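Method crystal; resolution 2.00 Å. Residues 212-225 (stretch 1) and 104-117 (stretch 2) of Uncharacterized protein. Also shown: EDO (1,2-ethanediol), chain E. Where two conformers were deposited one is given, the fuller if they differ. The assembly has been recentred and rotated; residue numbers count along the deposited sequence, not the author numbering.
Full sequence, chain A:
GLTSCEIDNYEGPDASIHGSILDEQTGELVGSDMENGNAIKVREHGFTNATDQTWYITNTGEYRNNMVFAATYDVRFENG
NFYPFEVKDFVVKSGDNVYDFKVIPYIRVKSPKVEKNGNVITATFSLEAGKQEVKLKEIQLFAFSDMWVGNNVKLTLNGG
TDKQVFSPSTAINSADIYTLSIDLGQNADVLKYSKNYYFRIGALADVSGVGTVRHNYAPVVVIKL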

# COMPACT_ATOMS: atom_id res chain seq x y z
N THR A 212 6.69 4.59 12.32
CA THR A 212 7.27 4.01 11.12
C THR A 212 6.35 4.21 9.89
O THR A 212 5.18 3.80 9.86
CB THR A 212 7.70 2.56 11.34
OG1 THR A 212 6.60 1.79 11.84
CG2 THR A 212 8.86 2.45 12.32
N VAL A 213 6.92 4.87 8.87
CA VAL A 213 6.26 5.17 7.62
C VAL A 213 6.38 3.96 6.72
O VAL A 213 7.48 3.40 6.60
CB VAL A 213 6.82 6.46 6.96
CG1 VAL A 213 6.22 6.69 5.58
CG2 VAL A 213 6.60 7.68 7.86
N ARG A 214 5.27 3.57 6.07
CA ARG A 214 5.20 2.46 5.12
C ARG A 214 4.93 2.99 3.72
O ARG A 214 4.46 4.12 3.58
CB ARG A 214 4.10 1.44 5.53
CG ARG A 214 4.27 0.82 6.93
CD ARG A 214 5.52 -0.02 7.01
NE ARG A 214 5.49 -0.97 8.12
CZ ARG A 214 6.40 -1.92 8.31
NH1 ARG A 214 7.42 -2.06 7.47
NH2 ARG A 214 6.29 -2.76 9.33
N HIS A 215 5.25 2.18 2.69
CA HIS A 215 5.05 2.58 1.31
C HIS A 215 3.62 2.83 0.96
O HIS A 215 2.71 2.11 1.39
CB HIS A 215 5.55 1.48 0.33
CG HIS A 215 7.03 1.30 0.25
ND1 HIS A 215 7.70 0.57 1.19
CD2 HIS A 215 7.89 1.70 -0.70
CE1 HIS A 215 8.97 0.59 0.82
NE2 HIS A 215 9.12 1.22 -0.34
N ASN A 216 3.44 3.78 0.04
CA ASN A 216 2.21 4.04 -0.68
C ASN A 216 2.38 3.37 -2.05
O ASN A 216 3.49 3.21 -2.51
CB ASN A 216 1.93 5.51 -0.78
CG ASN A 216 1.50 6.11 0.53
OD1 ASN A 216 2.21 6.88 1.14
ND2 ASN A 216 0.30 5.76 1.01
N TYR A 217 1.28 2.97 -2.69
CA TYR A 217 1.29 2.24 -3.94
C TYR A 217 0.28 2.71 -4.95
O TYR A 217 -0.78 3.23 -4.61
CB TYR A 217 0.95 0.75 -3.63
CG TYR A 217 1.97 0.04 -2.78
CD1 TYR A 217 3.19 -0.37 -3.31
CD2 TYR A 217 1.74 -0.19 -1.42
CE1 TYR A 217 4.13 -1.04 -2.53
CE2 TYR A 217 2.68 -0.84 -0.62
CZ TYR A 217 3.87 -1.28 -1.19
OH TYR A 217 4.80 -1.97 -0.45
N ALA A 218 0.59 2.42 -6.21
CA ALA A 218 -0.30 2.52 -7.35
C ALA A 218 -0.93 1.12 -7.52
O ALA A 218 -0.38 0.17 -6.96
CB ALA A 218 0.48 2.90 -8.60
N PRO A 219 -2.06 0.93 -8.23
CA PRO A 219 -2.62 -0.43 -8.38
C PRO A 219 -1.66 -1.37 -9.16
O PRO A 219 -0.88 -0.90 -10.01
CB PRO A 219 -3.94 -0.21 -9.14
CG PRO A 219 -4.26 1.26 -8.94
CD PRO A 219 -2.91 1.92 -8.93
N VAL A 220 -1.70 -2.66 -8.84
CA VAL A 220 -0.89 -3.73 -9.47
C VAL A 220 -1.19 -3.81 -10.99
O VAL A 220 -2.35 -3.68 -11.40
CB VAL A 220 -1.15 -5.08 -8.76
CG1 VAL A 220 -0.56 -6.24 -9.55
CG2 VAL A 220 -0.60 -5.07 -7.35
N VAL A 221 -0.14 -4.00 -11.82
CA VAL A 221 -0.23 -4.17 -13.28
C VAL A 221 0.33 -5.57 -13.62
O VAL A 221 1.50 -5.84 -13.33
CB VAL A 221 0.49 -3.05 -14.06
CG1 VAL A 221 0.40 -3.27 -15.58
CG2 VAL A 221 -0.05 -1.67 -13.67
N VAL A 222 -0.50 -6.46 -14.16
CA VAL A 222 -0.08 -7.82 -14.57
C VAL A 222 0.44 -7.73 -16.00
O VAL A 222 -0.16 -7.05 -16.83
CB VAL A 222 -1.19 -8.92 -14.40
CG1 VAL A 222 -2.44 -8.65 -15.27
CG2 VAL A 222 -0.64 -10.33 -14.67
N ILE A 223 1.59 -8.38 -16.28
CA ILE A 223 2.20 -8.41 -17.61
C ILE A 223 2.66 -9.83 -17.91
O ILE A 223 3.31 -10.45 -17.07
CB ILE A 223 3.37 -7.38 -17.78
CG1 ILE A 223 2.90 -5.91 -17.49
CG2 ILE A 223 4.00 -7.51 -19.18
CD1 ILE A 223 3.95 -4.82 -17.52
N LYS A 224 2.29 -10.35 -19.09
CA LYS A 224 2.75 -11.67 -19.51
C LYS A 224 4.07 -11.48 -20.23
O LYS A 224 4.12 -10.70 -21.18
CB LYS A 224 1.73 -12.40 -20.39
CG LYS A 224 2.24 -13.77 -20.83
CD LYS A 224 1.12 -14.56 -21.44
CE LYS A 224 0.93 -15.87 -20.74
NZ LYS A 224 1.88 -16.90 -21.23
N LEU A 225 5.13 -12.13 -19.75
CA LEU A 225 6.45 -11.97 -20.36
C LEU A 225 6.68 -13.00 -21.51
O LEU A 225 5.73 -13.72 -21.88
CB LEU A 225 7.56 -12.10 -19.29
CG LEU A 225 7.50 -11.18 -18.06
CD1 LEU A 225 8.73 -11.36 -17.22
CD2 LEU A 225 7.37 -9.71 -18.46
OXT LEU A 225 7.79 -13.04 -22.06
C1 EDO E . 9.70 1.34 5.52
O1 EDO E . 9.26 1.41 6.87
C2 EDO E . 9.54 -0.10 4.97
O2 EDO E . 8.31 -0.68 5.39
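Stretch 2 (104-117) IPYIRVKSPKVEKN

Stretch 2 lies alongside stretch 1 in the same direction and packs against it mainly through apolar side chains, with one direct hydrogen bond and two water bridges near the N-terminal half. The contact buries 670 Å², both sides summed, and joins parts of the chain at least 106 residues apart.

Both stretches are largely extended. Stretch 2 has strand around Ile-107 to Val-109 and again through Val-114 to Lys-116, with a corner at Ser-111, where phi and psi are 45° and 47°. The strands before and after this corner belong to different sheets or faces. Stretch 1 has short strand at Asn-216 and Tyr-217 and again through Val-222 and Ile-223. The later strand of stretch 2 runs parallel to the later strand of stretch 1, with 5° between their axes and a closest approach of 7.9 Å. That spacing is filled by side chains, and no backbone-to-backbone hydrogen bond links the two stretches.

The register advances two for two before the corner and again after it; across the corner stretch 2 uses five residues, Val-109 to Val-114, while stretch 1 uses three, Ala-218 to Val-221. Asn-216 CA is 6.0 Å from Ile-107 CA, and Ala-218 CA is 5.5 Å from Val-109 CA. Beyond the corner, Val-221 CA is 6.5 Å from Val-114 CA, and Ile-223 CA is 7.6 Å from Lys-116 CA.

At the first end, Val-213 CG1 lies 3.7 Å from Tyr-106 CD2. Water 1 bridges the same region, 2.7 Å from Tyr-106 OH and 3.0 Å from Thr-212 O. Asn-216 points toward stretch 2. Its OD1 accepts a hydrogen bond from Ile-107 N at 3.1 Å, so a side-chain carbonyl serves as acceptor for a backbone N-H. Its ND2 lies 3.6 Å from Pro-105 CB and is hydrogen-bonded elsewhere in the structure.

Water 2 links the two backbones. It accepts from Val-109 N at 3.0 Å and donates to Tyr-217 O at 2.7 Å.

Ala-218 meets residues from before and after the corner. Its CB is 3.8 Å from Val-109 CG1 and 3.6 Å from Pro-112 CB. Pro-219 CD adds a looser contact with Pro-112 CG at 4.3 Å.

Alternate residues then carry the parallel strands. Val-221 and Ile-223 point toward stretch 2, while Val-114 and Lys-116 point toward stretch 1. Val-221 CB is 4.0 Å from Val-114 CB. Ile-223 CD1 is 4.1 Å from Val-114 CG1, and Ile-223 CG2 is 4.0 Å from Lys-116 CB. The extended aliphatic chain of Lys-116 continues to the C-terminus, where its CD lies 4.4 Å from Leu-225 CD2. Lys-113 and Glu-115 point away.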

# COMPACT_ATOMS: atom_id res chain seq x y z
N ILE A 104 -5.78 9.98 5.01
CA ILE A 104 -4.90 10.89 4.27
C ILE A 104 -3.63 10.11 4.03
O ILE A 104 -2.84 9.97 4.98
CB ILE A 104 -4.62 12.26 5.00
CG1 ILE A 104 -5.91 13.06 5.23
CG2 ILE A 104 -3.55 13.09 4.24
CD1 ILE A 104 -5.78 14.20 6.30
N PRO A 105 -3.40 9.56 2.79
CA PRO A 105 -2.14 8.85 2.53
C PRO A 105 -0.98 9.83 2.59
O PRO A 105 -1.19 11.02 2.35
CB PRO A 105 -2.32 8.28 1.12
CG PRO A 105 -3.30 9.18 0.46
CD PRO A 105 -4.21 9.70 1.56
N TYR A 106 0.24 9.36 2.90
CA TYR A 106 1.38 10.29 2.90
C TYR A 106 1.67 10.75 1.48
O TYR A 106 1.95 11.92 1.24
CB TYR A 106 2.62 9.63 3.54
CG TYR A 106 2.40 9.20 4.97
CD1 TYR A 106 1.90 10.10 5.92
CD2 TYR A 106 2.70 7.91 5.39
CE1 TYR A 106 1.68 9.72 7.24
CE2 TYR A 106 2.49 7.51 6.71
CZ TYR A 106 1.98 8.42 7.63
OH TYR A 106 1.75 8.05 8.94
N ILE A 107 1.55 9.82 0.53
CA ILE A 107 1.80 10.05 -0.89
C ILE A 107 0.70 9.39 -1.73
O ILE A 107 0.32 8.25 -1.47
CB ILE A 107 3.21 9.47 -1.28
CG1 ILE A 107 4.36 10.23 -0.57
CG2 ILE A 107 3.41 9.41 -2.83
CD1 ILE A 107 5.72 9.63 -0.76
N ARG A 108 0.29 10.09 -2.82
CA ARG A 108 -0.61 9.54 -3.84
C ARG A 108 0.20 9.31 -5.11
O ARG A 108 0.90 10.22 -5.54
CB ARG A 108 -1.78 10.51 -4.12
CG ARG A 108 -2.78 10.64 -3.00
CD ARG A 108 -3.89 11.64 -3.34
NE ARG A 108 -4.77 11.77 -2.18
CZ ARG A 108 -4.74 12.75 -1.29
NH1 ARG A 108 -3.95 13.80 -1.48
NH2 ARG A 108 -5.54 12.72 -0.23
N VAL A 109 0.13 8.11 -5.71
CA VAL A 109 0.83 7.89 -6.99
C VAL A 109 -0.12 8.33 -8.09
O VAL A 109 -1.25 7.84 -8.16
CB VAL A 109 1.34 6.45 -7.20
CG1 VAL A 109 2.04 6.33 -8.54
CG2 VAL A 109 2.27 6.03 -6.07
N LYS A 110 0.32 9.27 -8.93
CA LYS A 110 -0.53 9.81 -9.99
C LYS A 110 -0.13 9.34 -11.38
O LYS A 110 1.06 9.20 -11.69
CB LYS A 110 -0.57 11.35 -9.95
CG LYS A 110 -0.97 11.95 -8.59
CD LYS A 110 -2.33 11.47 -8.06
CE LYS A 110 -3.54 12.09 -8.73
NZ LYS A 110 -4.81 11.55 -8.17
N SER A 111 -1.16 9.18 -12.24
CA SER A 111 -1.06 8.74 -13.63
C SER A 111 -0.10 7.51 -13.75
O SER A 111 0.81 7.56 -14.57
CB SER A 111 -0.59 9.90 -14.50
OG SER A 111 -1.52 10.97 -14.42
N PRO A 112 -0.21 6.46 -12.90
CA PRO A 112 0.73 5.35 -13.01
C PRO A 112 0.54 4.58 -14.32
O PRO A 112 -0.59 4.35 -14.76
CB PRO A 112 0.40 4.48 -11.80
CG PRO A 112 -1.03 4.73 -11.55
CD PRO A 112 -1.21 6.19 -11.83
N LYS A 113 1.66 4.23 -14.95
CA LYS A 113 1.71 3.45 -16.19
C LYS A 113 2.85 2.46 -16.09
O LYS A 113 3.96 2.87 -15.79
CB LYS A 113 1.91 4.41 -17.38
CG LYS A 113 1.35 3.95 -18.71
CD LYS A 113 1.65 5.01 -19.78
CE LYS A 113 1.21 4.62 -21.17
NZ LYS A 113 1.68 5.59 -22.20
N VAL A 114 2.59 1.15 -16.30
CA VAL A 114 3.64 0.12 -16.28
C VAL A 114 3.52 -0.67 -17.59
O VAL A 114 2.47 -1.27 -17.85
CB VAL A 114 3.65 -0.81 -15.04
CG1 VAL A 114 4.88 -1.73 -15.05
CG2 VAL A 114 3.60 -0.02 -13.73
N GLU A 115 4.55 -0.64 -18.43
CA GLU A 115 4.46 -1.38 -19.67
C GLU A 115 5.78 -1.99 -20.10
O GLU A 115 6.87 -1.56 -19.70
CB GLU A 115 3.86 -0.52 -20.81
CG GLU A 115 4.51 0.82 -21.06
CD GLU A 115 3.81 1.67 -22.10
OE1 GLU A 115 2.55 1.65 -22.15
OE2 GLU A 115 4.51 2.38 -22.85
N LYS A 116 5.63 -3.02 -20.94
CA LYS A 116 6.72 -3.78 -21.54
C LYS A 116 6.96 -3.24 -22.94
O LYS A 116 6.02 -3.19 -23.74
CB LYS A 116 6.35 -5.27 -21.58
CG LYS A 116 7.41 -6.18 -22.19
CD LYS A 116 6.88 -7.62 -22.29
CE LYS A 116 7.92 -8.59 -22.77
NZ LYS A 116 8.21 -8.47 -24.23
N ASN A 117 8.21 -2.85 -23.23
CA ASN A 117 8.61 -2.38 -24.55
C ASN A 117 9.92 -3.09 -24.88
O ASN A 117 10.96 -2.77 -24.29
CB ASN A 117 8.73 -0.84 -24.62
CG ASN A 117 7.49 -0.08 -24.17
OD1 ASN A 117 7.48 0.55 -23.10
ND2 ASN A 117 6.43 -0.12 -24.97
O HOH W 1 3.01 5.93 10.02
O HOH W 2 -1.42 5.89 -4.51